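Local coordinates for protein beta-xylosidase (Uncultured organism, PDB 4MLG) that probably releases xylose from the non-reducing ends of xylo-oligosaccharides, as a calcium-containing family 43 glycoside hydrolase with a beta-propeller fold, at residues D23-Y28 / F54-V59; I76-R81 / F99-Q104; S132-P137 / G157-Y162; L181-V186 / L202-E207; L245-T250 / R261-T266. All blocks are in the same frame, centred on the assembly; numbering follows the deposited sequence.

In the fold
The five contacts follow one another along the chain, each closing before the next opens, as expected of a propeller built from successive beta meanders. Contact 1 stands apart, its centre about 24 to 30 Å from the others, in the sheet that holds strands 24-32 and 50-56. Contacts 2 and 3 have centres about 14 Å apart and touch where Pro-100 packs on Met-135; both also reach the second subunit. Contacts 3 and 4, again about 14 Å apart, meet through Tyr-133 and Lys-184. Contacts 4 and 5 do not touch, but their strands 200-205 and 258-265 are parallel neighbours. Contacts 2, 3 and 4 thus form a continuous touching series; Asp-85 and His-274 bind the calcium ion.

Contact 1: D23-Y28 / F54-V59; sequences DKLYIY and FSMDDV
Lys-24 reaches across to Asp-57 in a salt bridge, with NZ 2.9 Å from OD1 of Asp-57. The two side chains cross obliquely. The lysine chain bends at its last torsion (chi4 -66°), which brings NZ to the carboxylate from above its plane, 42° out of it. An alanine here would probably leave the Asp-57 carboxylate without this positive partner and the end of the strand pair without its charged tie. Further along, the Tyr-26 ring meets Ser-55 obliquely, CD1 of Tyr-26 lying 3.6 Å from CB of Ser-55, while OG of Ser-55 is hydrogen-bonded to His-67 NE2. Strands 24-27 and 54-56 are antiparallel neighbours in one blade of the propeller. Leu-25 with Met-56 and Ile-27 with Phe-54 form hydrogen-bonded pairs, and Tyr-26 with Ser-55 the non-hydrogen-bonded pair between them. On the face away from Tyr-26, Leu-25 forks: its CD2 lies 4.2 Å from SD of Met-56, and its CD1 4.1 Å from CG2 of Val-59, whose side chain it crosses at about a right angle. Ile-27 lies beside Phe-54, the two CB atoms 4.4 Å apart, and Phe-287 of strand 283-290 packs against Leu-25 and Ile-27.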
# COMPACT_ATOMS: atom_id res chain seq x y z
N ASP A 23 33.91 16.57 5.00
CA ASP A 23 34.17 18.00 5.22
C ASP A 23 33.53 18.90 4.16
O ASP A 23 33.91 20.06 4.01
CB ASP A 23 35.67 18.28 5.34
CG ASP A 23 36.30 17.55 6.51
OD1 ASP A 23 35.55 17.06 7.38
OD2 ASP A 23 37.54 17.46 6.55
N LYS A 24 32.57 18.34 3.43
CA LYS A 24 31.81 19.08 2.44
C LYS A 24 30.34 19.08 2.83
O LYS A 24 29.86 18.13 3.45
CB LYS A 24 31.97 18.45 1.06
CG LYS A 24 33.24 18.85 0.31
CD LYS A 24 33.35 18.09 -1.00
CE LYS A 24 34.10 18.91 -2.05
NZ LYS A 24 33.33 20.13 -2.44
N LEU A 25 29.63 20.14 2.48
CA LEU A 25 28.20 20.22 2.77
C LEU A 25 27.38 19.84 1.55
O LEU A 25 27.38 20.56 0.55
CB LEU A 25 27.83 21.62 3.26
CG LEU A 25 26.35 21.85 3.56
CD1 LEU A 25 26.18 22.57 4.89
CD2 LEU A 25 25.69 22.64 2.43
N TYR A 26 26.68 18.72 1.63
CA TYR A 26 25.83 18.27 0.53
C TYR A 26 24.37 18.60 0.81
O TYR A 26 23.91 18.52 1.95
CB TYR A 26 25.99 16.76 0.30
CG TYR A 26 27.35 16.35 -0.21
CD1 TYR A 26 27.58 16.17 -1.56
CD2 TYR A 26 28.41 16.16 0.67
CE1 TYR A 26 28.83 15.79 -2.04
CE2 TYR A 26 29.66 15.78 0.21
CZ TYR A 26 29.86 15.60 -1.14
OH TYR A 26 31.10 15.23 -1.61
N ILE A 27 23.64 18.98 -0.24
CA ILE A 27 22.22 19.27 -0.11
C ILE A 27 21.41 18.33 -0.99
O ILE A 27 21.79 18.04 -2.12
CB ILE A 27 21.91 20.73 -0.50
CG1 ILE A 27 22.94 21.68 0.11
CG2 ILE A 27 20.50 21.10 -0.06
CD1 ILE A 27 22.71 23.13 -0.25
N TYR A 28 20.30 17.84 -0.45
CA TYR A 28 19.43 16.93 -1.20
C TYR A 28 18.01 17.49 -1.27
O TYR A 28 17.14 17.08 -0.50
CB TYR A 28 19.43 15.54 -0.56
CG TYR A 28 20.81 14.93 -0.46
CD1 TYR A 28 21.35 14.21 -1.52
CD2 TYR A 28 21.57 15.07 0.69
CE1 TYR A 28 22.60 13.65 -1.44
CE2 TYR A 28 22.83 14.51 0.78
CZ TYR A 28 23.34 13.80 -0.29
OH TYR A 28 24.60 13.24 -0.21
N PHE A 54 23.46 18.95 -4.67
CA PHE A 54 24.35 20.10 -4.63
C PHE A 54 25.35 19.99 -3.49
O PHE A 54 25.04 19.44 -2.43
CB PHE A 54 23.56 21.40 -4.52
CG PHE A 54 22.57 21.61 -5.64
CD1 PHE A 54 22.98 22.15 -6.85
CD2 PHE A 54 21.24 21.27 -5.48
CE1 PHE A 54 22.08 22.34 -7.87
CE2 PHE A 54 20.33 21.46 -6.50
CZ PHE A 54 20.75 22.00 -7.70
N SER A 55 26.56 20.52 -3.70
CA SER A 55 27.59 20.48 -2.67
C SER A 55 28.34 21.81 -2.60
O SER A 55 28.52 22.49 -3.60
CB SER A 55 28.58 19.34 -2.93
OG SER A 55 29.21 19.49 -4.19
N MET A 56 28.77 22.17 -1.39
CA MET A 56 29.50 23.42 -1.18
C MET A 56 30.75 23.18 -0.33
O MET A 56 30.85 22.19 0.38
CB MET A 56 28.61 24.45 -0.49
CG MET A 56 27.24 24.63 -1.12
SD MET A 56 26.24 25.86 -0.27
CE MET A 56 27.18 27.35 -0.62
N ASP A 57 31.70 24.11 -0.42
CA ASP A 57 32.88 24.09 0.44
C ASP A 57 32.79 25.23 1.45
O ASP A 57 33.33 25.14 2.55
CB ASP A 57 34.15 24.22 -0.39
CG ASP A 57 34.56 22.91 -1.04
OD1 ASP A 57 34.40 21.85 -0.39
OD2 ASP A 57 35.03 22.93 -2.20
N ASP A 58 32.09 26.29 1.07
CA ASP A 58 31.87 27.43 1.94
C ASP A 58 30.44 27.95 1.76
O ASP A 58 30.06 28.37 0.67
CB ASP A 58 32.87 28.54 1.64
CG ASP A 58 32.72 29.74 2.56
OD1 ASP A 58 32.35 29.53 3.74
OD2 ASP A 58 32.96 30.87 2.11
N VAL A 59 29.64 27.83 2.80
CA VAL A 59 28.24 28.20 2.69
C VAL A 59 28.04 29.68 2.41
O VAL A 59 27.25 30.06 1.57
CB VAL A 59 27.48 27.82 3.97
CG1 VAL A 59 26.03 28.25 3.87
CG2 VAL A 59 27.55 26.33 4.20

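Contact 2: I76-R81 / F99-Q104; sequences IPWAGR and FPLKDQ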
# COMPACT_ATOMS: atom_id res chain seq x y z
N ILE A 76 12.79 4.13 -11.08
CA ILE A 76 12.20 3.42 -9.95
C ILE A 76 11.16 2.41 -10.44
O ILE A 76 10.20 2.78 -11.13
CB ILE A 76 11.55 4.39 -8.95
CG1 ILE A 76 12.54 5.48 -8.56
CG2 ILE A 76 11.07 3.65 -7.71
CD1 ILE A 76 11.96 6.55 -7.65
N PRO A 77 11.35 1.12 -10.11
CA PRO A 77 10.50 0.03 -10.60
C PRO A 77 9.06 0.09 -10.08
O PRO A 77 8.13 -0.20 -10.84
CB PRO A 77 11.19 -1.22 -10.06
CG PRO A 77 12.61 -0.80 -9.82
CD PRO A 77 12.51 0.61 -9.36
N TRP A 78 8.88 0.47 -8.82
CA TRP A 78 7.55 0.51 -8.22
C TRP A 78 6.91 1.88 -8.36
O TRP A 78 5.89 2.17 -7.73
CB TRP A 78 7.61 0.11 -6.74
CG TRP A 78 8.42 1.05 -5.89
CD1 TRP A 78 9.77 1.05 -5.73
CD2 TRP A 78 7.92 2.11 -5.07
NE1 TRP A 78 10.15 2.05 -4.86
CE2 TRP A 78 9.03 2.72 -4.44
CE3 TRP A 78 6.64 2.62 -4.80
CZ2 TRP A 78 8.90 3.80 -3.57
CZ3 TRP A 78 6.51 3.69 -3.93
CH2 TRP A 78 7.64 4.27 -3.33
N ALA A 79 7.51 2.72 -9.20
CA ALA A 79 7.13 4.12 -9.30
C ALA A 79 5.70 4.37 -9.77
O ALA A 79 5.21 3.73 -10.70
CB ALA A 79 8.10 4.88 -10.19
N GLY A 80 5.04 5.30 -9.09
CA GLY A 80 3.76 5.82 -9.52
C GLY A 80 3.95 7.25 -9.97
O GLY A 80 4.07 7.52 -11.17
N ARG A 81 4.00 8.17 -9.01
CA ARG A 81 4.23 9.58 -9.31
C ARG A 81 4.65 10.38 -8.08
O ARG A 81 4.47 9.93 -6.94
CB ARG A 81 2.99 10.21 -9.94
CG ARG A 81 1.74 10.11 -9.09
CD ARG A 81 0.51 10.53 -9.87
NE ARG A 81 -0.72 10.42 -9.09
CZ ARG A 81 -1.31 11.44 -8.48
NH1 ARG A 81 -0.79 12.65 -8.56
NH2 ARG A 81 -2.43 11.25 -7.79
N PHE A 99 13.36 8.24 -0.11
CA PHE A 99 12.46 9.09 -0.88
C PHE A 99 11.00 8.67 -0.72
O PHE A 99 10.70 7.48 -0.69
CB PHE A 99 12.85 9.08 -2.36
CG PHE A 99 12.84 7.72 -2.98
CD1 PHE A 99 11.69 7.23 -3.60
CD2 PHE A 99 13.97 6.92 -2.97
CE1 PHE A 99 11.68 5.97 -4.17
CE2 PHE A 99 13.96 5.67 -3.54
CZ PHE A 99 12.82 5.19 -4.15
N PRO A 100 10.10 9.65 -0.61
CA PRO A 100 8.66 9.40 -0.61
C PRO A 100 8.14 9.38 -2.04
O PRO A 100 8.61 10.15 -2.89
CB PRO A 100 8.11 10.61 0.14
CG PRO A 100 9.06 11.70 -0.18
CD PRO A 100 10.42 11.07 -0.36
N LEU A 101 7.17 8.51 -2.31
CA LEU A 101 6.64 8.35 -3.66
C LEU A 101 5.35 7.56 -3.62
O LEU A 101 5.30 6.49 -3.02
CB LEU A 101 7.66 7.64 -4.56
CG LEU A 101 7.33 7.46 -6.04
CD1 LEU A 101 7.49 8.76 -6.80
CD2 LEU A 101 8.21 6.38 -6.64
N LYS A 102 4.31 8.08 -4.25
CA LYS A 102 3.07 7.34 -4.38
C LYS A 102 3.33 6.11 -5.23
O LYS A 102 3.98 6.21 -6.27
CB LYS A 102 1.98 8.20 -5.02
CG LYS A 102 1.49 9.36 -4.16
CD LYS A 102 0.32 10.06 -4.83
CE LYS A 102 -0.25 11.18 -3.97
NZ LYS A 102 -1.39 11.85 -4.66
N ASP A 103 2.85 4.96 -4.78
CA ASP A 103 2.99 3.74 -5.56
C ASP A 103 2.02 3.74 -6.74
O ASP A 103 1.41 4.77 -7.05
CB ASP A 103 2.78 2.50 -4.69
CG ASP A 103 1.49 2.54 -3.90
OD1 ASP A 103 0.55 3.26 -4.31
OD2 ASP A 103 1.40 1.84 -2.86
N GLN A 104 1.86 2.60 -7.38
CA GLN A 104 0.97 2.50 -8.53
C GLN A 104 -0.50 2.47 -8.11
O GLN A 104 -1.39 2.33 -8.95
CB GLN A 104 1.35 1.30 -9.39
CG GLN A 104 2.75 1.40 -9.96
CD GLN A 104 3.24 0.11 -10.57
OE1 GLN A 104 2.47 -0.82 -10.78
NE2 GLN A 104 4.53 0.05 -10.86
O HOH W 1 3.93 0.46 -7.10
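Gly-80 and Arg-81 both face Lys-102 in a classic beta bulge, where the chain entering strand 81-91 pairs with strand 94-102. Lys-102 N donates to Arg-81 O at 3.3 Å, nearly along the C=O axis, and the return bond from Arg-81 N to Lys-102 O is weak. Before the bulge, a type I turn from Ile-76 to Ala-79 lays Trp-78 against the strand. Leu-101 has CG anti to the backbone N (chi1 -176°), which turns CG toward the indole. Its CD2 lies over one face, 4.0 Å from the centroid of the six-membered ring and 13° off the normal. Asp-103 CB lies at the edge of the same ring, in its plane. Ile-76 and Phe-99 meet tip to tip, CD1 of Ile-76 being 3.5 Å from CE1 of Phe-99, and that CE1 is 3.6 Å from CZ2 of Trp-78. A water bridges Trp-78 O (2.7 Å) and Gln-104 N (3.0 Å). At the other end, Arg-81 NH2 and Lys-102 NZ come to 3.4 Å, two like charges whose repulsion is probably offset by salt bridges from Arg-81 to Asp-44 and Asp-106. Lys-130 of the second subunit packs on Pro-77, Trp-78 and Gln-104. Strand 94-102 lies between strands 81-91 and 108-115; Leu-83 of the first and Ala-113 of the second touch Phe-99.

Contact 3: S132-P137 / G157-Y162; sequences SYSMDP and GQLQRY
Tyr-133 lays its side chain over Tyr-162, and the contact begins at the root: CB of Tyr-133 sits above the Tyr-162 ring, 3.9 Å from its centroid and 24° off the normal. CG lies between the backbone N and the carbonyl carbon (chi1 64°), near CE1 and CZ of Tyr-162. Next, CD1 of Tyr-133 comes 3.4 Å from CD2 of Tyr-162, over the ring but toward its rim. CE1 is 3.8 Å from CB of Tyr-162 and 4.1 Å from CD1 of Leu-159. The two side chains slide past each other in opposite directions, the ring planes 34° apart. At the tip, OH of Tyr-133 is hydrogen-bonded to Asn-165 OD1. Both segments are loops between propeller strands: 132-137 leads into strand 138-141, while segment 157-162 carries a short 3-10 turn. Ser-134 OG donates to Gly-157 O at 2.9 Å, from above the carbonyl plane. A water accepts from Ser-134 N and from Tyr-162 OH and donates to Gln-158 OE1. Met-135 SD rests 3.6 Å from CA of Gly-157. The next residue, Asp-136, packs against Asp-85 and His-274, the calcium ligands, while Arg-161 makes a salt bridge with Glu-169 of the second subunit.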
# COMPACT_ATOMS: atom_id res chain seq x y z
N SER A 132 5.88 1.00 5.25
CA SER A 132 6.07 2.44 5.10
C SER A 132 4.81 3.13 4.58
O SER A 132 4.05 2.55 3.80
CB SER A 132 7.24 2.72 4.16
OG SER A 132 7.01 2.19 2.87
N TYR A 133 4.61 4.36 5.01
CA TYR A 133 3.47 5.16 4.56
C TYR A 133 3.75 6.65 4.76
O TYR A 133 4.76 7.02 5.36
CB TYR A 133 2.19 4.74 5.29
CG TYR A 133 2.20 4.97 6.79
CD1 TYR A 133 1.63 6.11 7.34
CD2 TYR A 133 2.76 4.04 7.66
CE1 TYR A 133 1.62 6.33 8.70
CE2 TYR A 133 2.76 4.25 9.02
CZ TYR A 133 2.19 5.39 9.54
OH TYR A 133 2.18 5.61 10.90
N SER A 134 2.86 7.48 4.24
CA SER A 134 3.02 8.94 4.28
C SER A 134 4.33 9.39 3.62
O SER A 134 4.87 8.69 2.77
CB SER A 134 2.91 9.47 5.71
OG SER A 134 2.85 10.88 5.72
N MET A 135 4.84 10.55 4.02
CA MET A 135 6.00 11.13 3.36
C MET A 135 6.88 11.99 4.27
O MET A 135 6.81 11.90 5.50
CB MET A 135 5.54 11.96 2.15
CG MET A 135 4.20 12.64 2.36
SD MET A 135 4.21 13.88 3.68
CE MET A 135 4.46 15.38 2.73
N ASP A 136 7.71 12.82 3.64
CA ASP A 136 8.68 13.68 4.34
C ASP A 136 9.52 12.95 5.39
O ASP A 136 9.46 13.28 6.57
CB ASP A 136 7.98 14.88 4.98
CG ASP A 136 7.61 15.95 3.96
OD1 ASP A 136 7.71 15.67 2.75
OD2 ASP A 136 7.23 17.06 4.37
N PRO A 137 10.32 11.96 4.96
CA PRO A 137 11.15 11.23 5.92
C PRO A 137 12.38 12.02 6.34
O PRO A 137 12.92 12.80 5.54
CB PRO A 137 11.57 9.99 5.14
CG PRO A 137 11.62 10.46 3.73
CD PRO A 137 10.49 11.44 3.59
N GLY A 157 -0.17 14.47 2.40
CA GLY A 157 0.77 13.47 2.87
C GLY A 157 0.11 12.19 3.35
O GLY A 157 0.79 11.23 3.72
N GLN A 158 -1.22 12.19 3.37
CA GLN A 158 -2.02 10.99 3.66
C GLN A 158 -1.82 10.44 5.08
O GLN A 158 -2.19 9.30 5.35
CB GLN A 158 -1.74 9.89 2.63
CG GLN A 158 -1.97 10.32 1.19
CD GLN A 158 -1.48 9.28 0.20
OE1 GLN A 158 -0.84 8.30 0.57
NE2 GLN A 158 -1.77 9.51 -1.08
N LEU A 159 -1.25 11.25 5.97
CA LEU A 159 -1.00 10.82 7.34
C LEU A 159 -2.30 10.56 8.09
O LEU A 159 -2.35 9.73 9.00
CB LEU A 159 -0.15 11.85 8.09
CG LEU A 159 0.30 11.52 9.51
CD1 LEU A 159 1.22 10.31 9.53
CD2 LEU A 159 0.99 12.72 10.14
N GLN A 160 -3.36 11.27 7.71
CA GLN A 160 -4.65 11.14 8.37
C GLN A 160 -5.39 9.87 7.97
O GLN A 160 -6.37 9.48 8.60
CB GLN A 160 -5.53 12.37 8.13
CG GLN A 160 -5.89 12.62 6.67
CD GLN A 160 -4.77 13.27 5.89
OE1 GLN A 160 -3.74 13.66 6.46
NE2 GLN A 160 -4.94 13.39 4.58
N ARG A 161 -4.91 9.21 6.91
CA ARG A 161 -5.51 7.96 6.47
C ARG A 161 -5.15 6.80 7.39
O ARG A 161 -5.74 5.72 7.31
CB ARG A 161 -5.06 7.62 5.04
CG ARG A 161 -5.53 8.60 3.98
CD ARG A 161 -5.04 8.18 2.60
NE ARG A 161 -5.55 9.03 1.53
CZ ARG A 161 -5.27 8.85 0.25
NH1 ARG A 161 -4.48 7.85 -0.13
NH2 ARG A 161 -5.77 9.67 -0.67
N TYR A 162 -4.19 7.03 8.29
CA TYR A 162 -3.67 5.96 9.13
C TYR A 162 -3.86 6.23 10.62
O TYR A 162 -3.70 7.36 11.09
CB TYR A 162 -2.18 5.73 8.84
CG TYR A 162 -1.87 5.45 7.38
CD1 TYR A 162 -1.80 4.15 6.90
CD2 TYR A 162 -1.65 6.49 6.49
CE1 TYR A 162 -1.52 3.90 5.57
CE2 TYR A 162 -1.37 6.25 5.16
CZ TYR A 162 -1.30 4.95 4.70
OH TYR A 162 -1.02 4.71 3.38
O HOH W 2 0.45 6.44 2.43

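Contact 4: L181-V186 / L202-E207; sequences LCPKVV and LMILDE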
# COMPACT_ATOMS: atom_id res chain seq x y z
N LEU A 181 -2.75 14.95 15.27
CA LEU A 181 -1.93 13.82 14.84
C LEU A 181 -0.45 14.10 15.10
O LEU A 181 0.01 15.23 14.95
CB LEU A 181 -2.15 13.52 13.36
CG LEU A 181 -3.51 12.93 12.98
CD1 LEU A 181 -3.55 12.61 11.50
CD2 LEU A 181 -3.79 11.68 13.81
N CYS A 182 0.28 13.07 15.50
CA CYS A 182 1.70 13.20 15.79
C CYS A 182 2.52 12.73 14.60
O CYS A 182 2.08 11.87 13.84
CB CYS A 182 2.07 12.38 17.03
SG CYS A 182 1.06 12.72 18.49
N PRO A 183 3.73 13.29 14.44
CA PRO A 183 4.67 12.73 13.47
C PRO A 183 5.11 11.34 13.93
O PRO A 183 4.97 11.02 15.11
CB PRO A 183 5.85 13.71 13.51
CG PRO A 183 5.76 14.35 14.85
CD PRO A 183 4.29 14.46 15.14
N LYS A 184 5.63 10.53 13.01
CA LYS A 184 5.99 9.16 13.35
C LYS A 184 7.49 8.97 13.47
O LYS A 184 8.27 9.62 12.78
CB LYS A 184 5.41 8.19 12.32
CG LYS A 184 3.89 8.16 12.29
CD LYS A 184 3.33 7.68 13.61
CE LYS A 184 1.81 7.67 13.60
NZ LYS A 184 1.25 7.18 14.89
N VAL A 185 7.89 8.06 14.35
CA VAL A 185 9.29 7.71 14.54
C VAL A 185 9.46 6.20 14.48
O VAL A 185 8.66 5.45 15.04
CB VAL A 185 9.84 8.26 15.88
CG1 VAL A 185 8.91 7.88 17.03
CG2 VAL A 185 11.25 7.76 16.14
N VAL A 186 10.49 5.74 13.78
CA VAL A 186 10.76 4.31 13.68
C VAL A 186 12.26 4.05 13.56
O VAL A 186 12.98 4.78 12.87
CB VAL A 186 9.99 3.67 12.50
CG1 VAL A 186 10.39 4.29 11.18
CG2 VAL A 186 10.19 2.16 12.48
N LEU A 202 5.50 10.31 17.79
CA LEU A 202 6.47 11.20 18.42
C LEU A 202 5.68 12.33 19.05
O LEU A 202 5.40 13.34 18.41
CB LEU A 202 7.46 11.76 17.41
CG LEU A 202 8.59 12.59 18.04
CD1 LEU A 202 9.61 11.68 18.71
CD2 LEU A 202 9.25 13.49 17.01
N MET A 203 5.31 12.15 20.32
CA MET A 203 4.43 13.09 21.00
C MET A 203 5.03 14.49 21.10
O MET A 203 6.13 14.67 21.64
CB MET A 203 4.07 12.57 22.39
CG MET A 203 3.49 11.17 22.39
SD MET A 203 3.16 10.54 24.05
CE MET A 203 1.79 11.58 24.54
N ILE A 204 4.32 15.48 20.57
CA ILE A 204 4.69 16.87 20.75
C ILE A 204 3.74 17.50 21.76
O ILE A 204 2.52 17.46 21.58
CB ILE A 204 4.68 17.65 19.43
CG1 ILE A 204 5.47 16.89 18.36
CG2 ILE A 204 5.25 19.04 19.62
CD1 ILE A 204 5.55 17.61 17.04
N LEU A 205 4.29 18.08 22.83
CA LEU A 205 3.48 18.52 23.96
C LEU A 205 3.46 20.03 24.17
O LEU A 205 4.18 20.78 23.51
CB LEU A 205 3.97 17.85 25.24
CG LEU A 205 4.08 16.33 25.24
CD1 LEU A 205 4.54 15.83 26.60
CD2 LEU A 205 2.76 15.70 24.85
N ASP A 206 2.61 20.46 25.11
CA ASP A 206 2.56 21.84 25.57
C ASP A 206 3.76 22.13 26.45
O ASP A 206 4.66 21.30 26.59
CB ASP A 206 1.30 22.07 26.41
CG ASP A 206 0.07 22.31 25.57
OD1 ASP A 206 0.19 22.93 24.49
OD2 ASP A 206 -1.03 21.89 26.00
N GLU A 207 3.77 23.31 27.07
CA GLU A 207 4.71 23.60 28.13
C GLU A 207 4.17 22.96 29.41
O GLU A 207 4.88 22.83 30.40
CB GLU A 207 4.87 25.11 28.33
CG GLU A 207 5.34 25.86 27.08
CD GLU A 207 4.21 26.19 26.13
OE1 GLU A 207 3.04 25.92 26.47
OE2 GLU A 207 4.48 26.72 25.03
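Pro-183 and Leu-202 form the main tie of a mostly apolar contact near the open end of the beta hairpin formed by strands 184-188 and 200-205. One backbone bond crosses it: Leu-202 N donates to Pro-183 O at 2.8 Å, close to straight, with an N-H...O angle of 169°. Pro-183 has no N-H to return, and its ring packs instead. CG of Pro-183 lies 4.0 Å from CB of Leu-202, whose CG stands anti to the backbone N (chi1 -174°), and CD of Pro-183 is 3.9 Å from CD1 of Ile-204, which crosses the proline at about a right angle. Val-185 crosses Leu-202 in the same way, its CG1 4.2 Å from CB of Leu-202. Cys-182 turns toward residues 202-203, with CB 3.7 Å from O of Leu-202 and SG 4.2 Å from CA of Met-203. Phe-236 of strand 233-239 touches Pro-183, Leu-202 and Ile-204 alike. Beside this apolar patch, Lys-184 makes a salt bridge with Asp-201, and Val-185 continues the hairpin by pairing its backbone with Arg-200. Strands 138-141, 147-151, 184-188 and 200-205 run in sequence as an antiparallel meander, the up-and-down order typical of a beta-propeller blade.

Contact 5: L245-T250 / R261-T266; sequences LICYAT and RGVILT
Ile-246 O takes two backbone bonds, from Leu-265 N at 3.2 Å and from Ile-264 N, the mark of a classic beta bulge in the hairpin of strands 246-251 and 258-265. Ile-246 N donates in return to Leu-265 O on a lone pair at 3.1 Å. Arg-261 N donates to Tyr-248 O at 3.0 Å, and the bond from Tyr-248 N to Gly-262 O is weak. One polar bond joins side chains: Arg-261 NE to Thr-250 OG1, 3.0 Å, the hydroxyl tilted 25° from the guanidinium plane. Tyr-248 CG lies between the backbone N and the carbonyl carbon (chi1 78°), and a CH-pi contact sets CB of Arg-261 over one face of the ring, 3.8 Å from its centroid. Among apolar contacts, Ile-264 crosses Tyr-248 at about a right angle, CG1 of Ile-264 lying 3.5 Å from CD2 of Tyr-248, while Ile-246 and Leu-265 lie side by side. An alanine in place of Tyr-248 would probably open a gap between Arg-261 and Ile-264 and leave Ile-316 N without the hydroxyl it bonds. Two N-H groups gripping Ile-246 O thus hold the bulge, within which the chain turns a corner at Ile-264, while the side chains add largely apolar packing.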
# COMPACT_ATOMS: atom_id res chain seq x y z
N LEU A 245 4.68 28.29 9.42
CA LEU A 245 5.74 28.44 10.42
C LEU A 245 6.67 27.24 10.44
O LEU A 245 6.26 26.11 10.15
CB LEU A 245 5.14 28.62 11.81
CG LEU A 245 4.11 29.73 12.03
CD1 LEU A 245 3.47 29.58 13.40
CD2 LEU A 245 4.76 31.09 11.88
N ILE A 246 7.93 27.49 10.79
CA ILE A 246 8.85 26.41 11.13
C ILE A 246 9.12 26.47 12.63
O ILE A 246 9.91 27.29 13.10
CB ILE A 246 10.18 26.52 10.35
CG1 ILE A 246 9.93 26.34 8.85
CG2 ILE A 246 11.17 25.47 10.83
CD1 ILE A 246 9.51 24.94 8.46
N CYS A 247 8.44 25.61 13.38
CA CYS A 247 8.58 25.59 14.83
C CYS A 247 9.61 24.55 15.26
O CYS A 247 10.19 23.86 14.41
CB CYS A 247 7.23 25.30 15.49
SG CYS A 247 5.96 26.55 15.18
N TYR A 248 9.85 24.45 16.56
CA TYR A 248 10.77 23.45 17.08
C TYR A 248 10.45 23.06 18.51
O TYR A 248 9.89 23.85 19.28
CB TYR A 248 12.22 23.93 16.97
CG TYR A 248 12.63 24.91 18.04
CD1 TYR A 248 13.42 24.51 19.11
CD2 TYR A 248 12.24 26.24 17.98
CE1 TYR A 248 13.81 25.40 20.10
CE2 TYR A 248 12.62 27.14 18.96
CZ TYR A 248 13.40 26.72 20.01
OH TYR A 248 13.78 27.61 20.99
N ALA A 249 10.80 21.82 18.87
CA ALA A 249 10.58 21.31 20.21
C ALA A 249 11.86 20.68 20.74
O ALA A 249 12.83 20.51 20.00
CB ALA A 249 9.45 20.30 20.20
N THR A 250 11.87 20.34 22.03
CA THR A 250 13.06 19.76 22.64
C THR A 250 12.75 18.50 23.45
O THR A 250 11.65 18.34 23.99
CB THR A 250 13.80 20.77 23.54
OG1 THR A 250 12.89 21.33 24.49
CG2 THR A 250 14.41 21.88 22.70
N ARG A 261 8.75 24.73 21.91
CA ARG A 261 9.56 25.82 22.43
C ARG A 261 9.22 27.16 21.79
O ARG A 261 8.92 28.13 22.50
CB ARG A 261 11.05 25.50 22.26
CG ARG A 261 11.56 24.43 23.20
CD ARG A 261 11.50 24.93 24.64
NE ARG A 261 11.63 23.84 25.61
CZ ARG A 261 10.83 23.68 26.65
NH1 ARG A 261 9.83 24.53 26.87
NH2 ARG A 261 11.02 22.66 27.48
N GLY A 262 9.28 27.23 20.47
CA GLY A 262 9.01 28.48 19.78
C GLY A 262 9.00 28.38 18.26
O GLY A 262 8.70 27.33 17.69
N VAL A 263 9.33 29.50 17.62
CA VAL A 263 9.31 29.58 16.16
C VAL A 263 10.71 29.85 15.62
O VAL A 263 11.39 30.77 16.06
CB VAL A 263 8.36 30.70 15.68
CG1 VAL A 263 8.41 30.85 14.17
CG2 VAL A 263 6.94 30.44 16.15
N ILE A 264 11.14 29.03 14.66
CA ILE A 264 12.43 29.24 14.02
C ILE A 264 12.29 30.19 12.84
O ILE A 264 13.10 31.10 12.66
CB ILE A 264 13.05 27.92 13.52
CG1 ILE A 264 13.20 26.92 14.67
CG2 ILE A 264 14.39 28.16 12.86
CD1 ILE A 264 13.90 25.64 14.27
N LEU A 265 11.25 29.98 12.04
CA LEU A 265 11.04 30.75 10.82
C LEU A 265 9.61 31.28 10.68
O LEU A 265 8.65 30.50 10.70
CB LEU A 265 11.41 29.92 9.59
CG LEU A 265 11.46 30.66 8.26
CD1 LEU A 265 12.58 31.70 8.28
CD2 LEU A 265 11.65 29.69 7.10
N THR A 266 9.49 32.59 10.55
CA THR A 266 8.20 33.24 10.28
C THR A 266 7.80 32.96 8.83
O THR A 266 8.64 32.53 8.04
CB THR A 266 8.30 34.76 10.53
OG1 THR A 266 9.31 35.32 9.68
CG2 THR A 266 8.65 35.04 11.98